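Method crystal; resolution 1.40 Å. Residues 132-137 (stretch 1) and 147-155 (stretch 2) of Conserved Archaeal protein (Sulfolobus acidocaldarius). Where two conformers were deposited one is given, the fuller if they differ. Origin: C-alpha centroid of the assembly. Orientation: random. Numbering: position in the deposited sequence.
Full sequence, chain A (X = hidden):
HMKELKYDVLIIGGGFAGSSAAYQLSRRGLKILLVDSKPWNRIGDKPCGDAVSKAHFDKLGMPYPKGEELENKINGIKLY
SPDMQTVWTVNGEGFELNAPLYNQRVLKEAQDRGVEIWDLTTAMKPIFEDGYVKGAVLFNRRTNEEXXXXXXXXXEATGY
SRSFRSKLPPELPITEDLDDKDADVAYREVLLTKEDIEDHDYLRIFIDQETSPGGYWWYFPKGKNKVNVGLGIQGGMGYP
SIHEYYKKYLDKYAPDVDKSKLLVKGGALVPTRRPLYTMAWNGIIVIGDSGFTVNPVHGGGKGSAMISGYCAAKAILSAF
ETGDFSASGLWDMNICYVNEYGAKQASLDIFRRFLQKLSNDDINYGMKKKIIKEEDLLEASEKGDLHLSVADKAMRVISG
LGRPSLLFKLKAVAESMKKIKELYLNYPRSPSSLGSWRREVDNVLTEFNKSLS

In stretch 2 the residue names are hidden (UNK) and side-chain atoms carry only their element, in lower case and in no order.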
# COMPACT_ATOMS: atom_id res chain seq x y z
N TYR A 132 -5.97 -27.37 -1.58
CA TYR A 132 -6.67 -26.20 -2.10
C TYR A 132 -7.43 -25.46 -1.03
O TYR A 132 -8.05 -26.07 -0.15
CB TYR A 132 -7.71 -26.62 -3.14
CG TYR A 132 -7.19 -26.79 -4.54
CD1 TYR A 132 -6.34 -27.83 -4.86
CD2 TYR A 132 -7.57 -25.90 -5.54
CE1 TYR A 132 -5.86 -27.99 -6.15
CE2 TYR A 132 -7.10 -26.05 -6.83
CZ TYR A 132 -6.25 -27.09 -7.13
OH TYR A 132 -5.78 -27.26 -8.42
N VAL A 133 -7.41 -24.14 -1.11
CA VAL A 133 -8.40 -23.36 -0.39
C VAL A 133 -9.73 -23.57 -1.09
O VAL A 133 -9.83 -23.44 -2.32
CB VAL A 133 -8.05 -21.87 -0.40
CG1 VAL A 133 -9.19 -21.05 0.20
CG2 VAL A 133 -6.74 -21.63 0.35
N LYS A 134 -10.76 -23.91 -0.32
CA LYS A 134 -12.06 -24.24 -0.89
C LYS A 134 -13.20 -23.38 -0.35
O LYS A 134 -14.36 -23.61 -0.67
CB LYS A 134 -12.37 -25.73 -0.70
CG LYS A 134 -11.40 -26.63 -1.47
CD LYS A 134 -12.03 -27.96 -1.81
CE LYS A 134 -11.12 -28.80 -2.69
NZ LYS A 134 -11.73 -30.14 -2.97
N GLY A 135 -12.85 -22.39 0.46
CA GLY A 135 -13.84 -21.50 1.05
C GLY A 135 -13.48 -21.14 2.48
O GLY A 135 -12.29 -21.12 2.83
N ALA A 136 -14.48 -20.85 3.30
CA ALA A 136 -14.24 -20.37 4.65
C ALA A 136 -15.39 -20.68 5.57
O ALA A 136 -16.54 -20.79 5.13
CB ALA A 136 -14.02 -18.88 4.63
N VAL A 137 -15.09 -20.83 6.86
CA VAL A 137 -16.14 -20.81 7.87
C VAL A 137 -16.29 -19.38 8.34
O VAL A 137 -15.29 -18.72 8.68
CB VAL A 137 -15.79 -21.72 9.05
CG1 VAL A 137 -16.91 -21.69 10.07
CG2 VAL A 137 -15.58 -23.15 8.56
N UNK A 147 -21.54 -20.09 9.41
CA UNK A 147 -21.86 -20.60 8.08
C UNK A 147 -20.61 -21.10 7.39
O UNK A 147 -19.54 -20.51 7.54
c UNK A 147 -23.51 -17.26 7.75
c UNK A 147 -22.46 -19.47 7.23
c UNK A 147 -23.69 -18.77 7.80
c UNK A 147 -24.93 -19.19 7.03
N UNK A 148 -20.74 -22.16 6.61
CA UNK A 148 -19.67 -22.61 5.75
C UNK A 148 -19.97 -22.18 4.32
O UNK A 148 -21.02 -22.52 3.76
c UNK A 148 -18.70 -24.64 4.66
o UNK A 148 -18.88 -24.48 7.05
c UNK A 148 -19.53 -24.13 5.82
N UNK A 149 -19.05 -21.42 3.74
CA UNK A 149 -19.20 -20.97 2.37
C UNK A 149 -18.11 -21.60 1.51
O UNK A 149 -16.92 -21.44 1.78
c UNK A 149 -20.40 -18.82 2.88
c UNK A 149 -19.14 -19.43 2.27
c UNK A 149 -18.94 -18.99 0.82
N UNK A 150 -18.53 -22.34 0.49
CA UNK A 150 -17.59 -22.92 -0.46
C UNK A 150 -17.43 -21.98 -1.63
O UNK A 150 -18.38 -21.32 -2.05
c UNK A 150 -18.31 -27.17 2.21
c UNK A 150 -18.17 -25.30 0.16
c UNK A 150 -18.09 -24.28 -0.94
c UNK A 150 -17.02 -25.85 0.71
c UNK A 150 -17.09 -26.79 1.73
o UNK A 150 -18.37 -28.10 3.23
c UNK A 150 -19.40 -25.70 0.68
c UNK A 150 -19.47 -26.64 1.69
N UNK A 151 -16.21 -21.89 -2.14
CA UNK A 151 -15.91 -21.03 -3.27
C UNK A 151 -14.84 -21.67 -4.14
O UNK A 151 -14.04 -22.47 -3.65
c UNK A 151 -15.43 -19.65 -2.78
o UNK A 151 -14.31 -19.75 -1.90
N UNK A 152 -14.82 -21.33 -5.42
CA UNK A 152 -13.70 -21.73 -6.27
C UNK A 152 -12.44 -20.93 -5.97
O UNK A 152 -11.33 -21.45 -6.07
c UNK A 152 -15.22 -22.44 -8.22
c UNK A 152 -14.06 -24.69 -8.32
c UNK A 152 -14.05 -21.60 -7.76
n UNK A 152 -14.07 -26.09 -7.80
c UNK A 152 -15.16 -23.87 -7.68
N UNK A 153 -12.60 -19.65 -5.64
CA UNK A 153 -11.48 -18.79 -5.30
C UNK A 153 -11.86 -17.90 -4.12
O UNK A 153 -12.96 -17.34 -4.08
c UNK A 153 -10.88 -18.65 -7.76
c UNK A 153 -9.76 -17.12 -6.15
c UNK A 153 -11.06 -17.86 -6.48
N UNK A 154 -10.97 -17.81 -3.15
CA UNK A 154 -11.06 -16.84 -2.07
C UNK A 154 -10.14 -15.68 -2.44
O UNK A 154 -8.98 -15.89 -2.84
c UNK A 154 -10.39 -16.34 0.31
c UNK A 154 -11.62 -18.44 -0.20
c UNK A 154 -10.60 -17.44 -0.73
N UNK A 155 -10.65 -14.46 -2.33
CA UNK A 155 -9.83 -13.27 -2.47
C UNK A 155 -9.55 -12.78 -1.06
O UNK A 155 -10.47 -12.39 -0.34
c UNK A 155 -10.78 -12.66 -4.72
c UNK A 155 -9.73 -10.90 -3.30
c UNK A 155 -10.54 -12.18 -3.29
O HOH W 1 -10.79 -23.97 -4.96

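Position 147 carries four side-chain carbons, forked at the second: Leu-147. Its side chain leaves the strand sideways and its end leads away from stretch 1, so this buried aliphatic group packs elsewhere; what it offers here is backbone, its O lying 3.4 Å from Val-137 CA in a CA-H...O contact.

At position 148 one carbon bears an oxygen and a carbon, the pattern of Thr-148. A beta-branched residue is at ease in a strand, and this one shares a sheet face with its bridge partner Val-137, whose CG2 lies 3.9 Å from Thr-148 OG1.

Position 149 has three carbons, one carrying the other two, and is therefore Val-149. Its compact side chain lies on the same sheet face as that of Ala-136, while the two backbones form a hydrogen-bonded pair: Ala-136 N donates to Val-149 O and Val-149 N to Ala-136 O, both at 2.9 Å.

Position 150 shows one carbon, then a six-carbon ring bearing an oxygen: Tyr-150. It faces Gly-135, the CA atoms of Tyr-150 and Gly-135 only 4.3 Å apart. The side chain points away overall, and its hydroxyl is hydrogen-bonded elsewhere in the structure, which suits a partly exposed tyrosine. Lys-134 O lies at the ring edge and also 3.3 Å from Tyr-150 CA, a CA-H...O contact.

At position 151 a single carbon bears one oxygen, giving Ser-151. The small side chain fits beside the glycine, with Ser-151 OG 3.5 Å from Gly-135 CA, and Ser-151 N donates to Lys-134 O at 2.9 Å.

Position 152 has four carbons in a row ending in nitrogen: Lys-152, exposed as a charged chain can be. Its O and Val-133 O each accept a hydrogen bond from one water, at 2.8 Å from Lys-152 O and 2.9 Å from Val-133 O.

Positions 153, 154 and 155 each show one carbon carrying two more, hence Val-153, Val-154 and Val-155, all buried. The first points away and the last is out of reach, but Val-154 points toward stretch 1, its CG2 3.6 Å from Val-133 CG1 in an apolar contact.

The contact is thus an antiparallel ladder, held by three backbone hydrogen bonds and extended by a water and a valine pair. Gly-135 permits the close approach: a CB there would fall 2.0 Å from Val-149 O, and its backbone angles alone already call for glycine.

Stretch 2 147-155: LTVYSKVVV
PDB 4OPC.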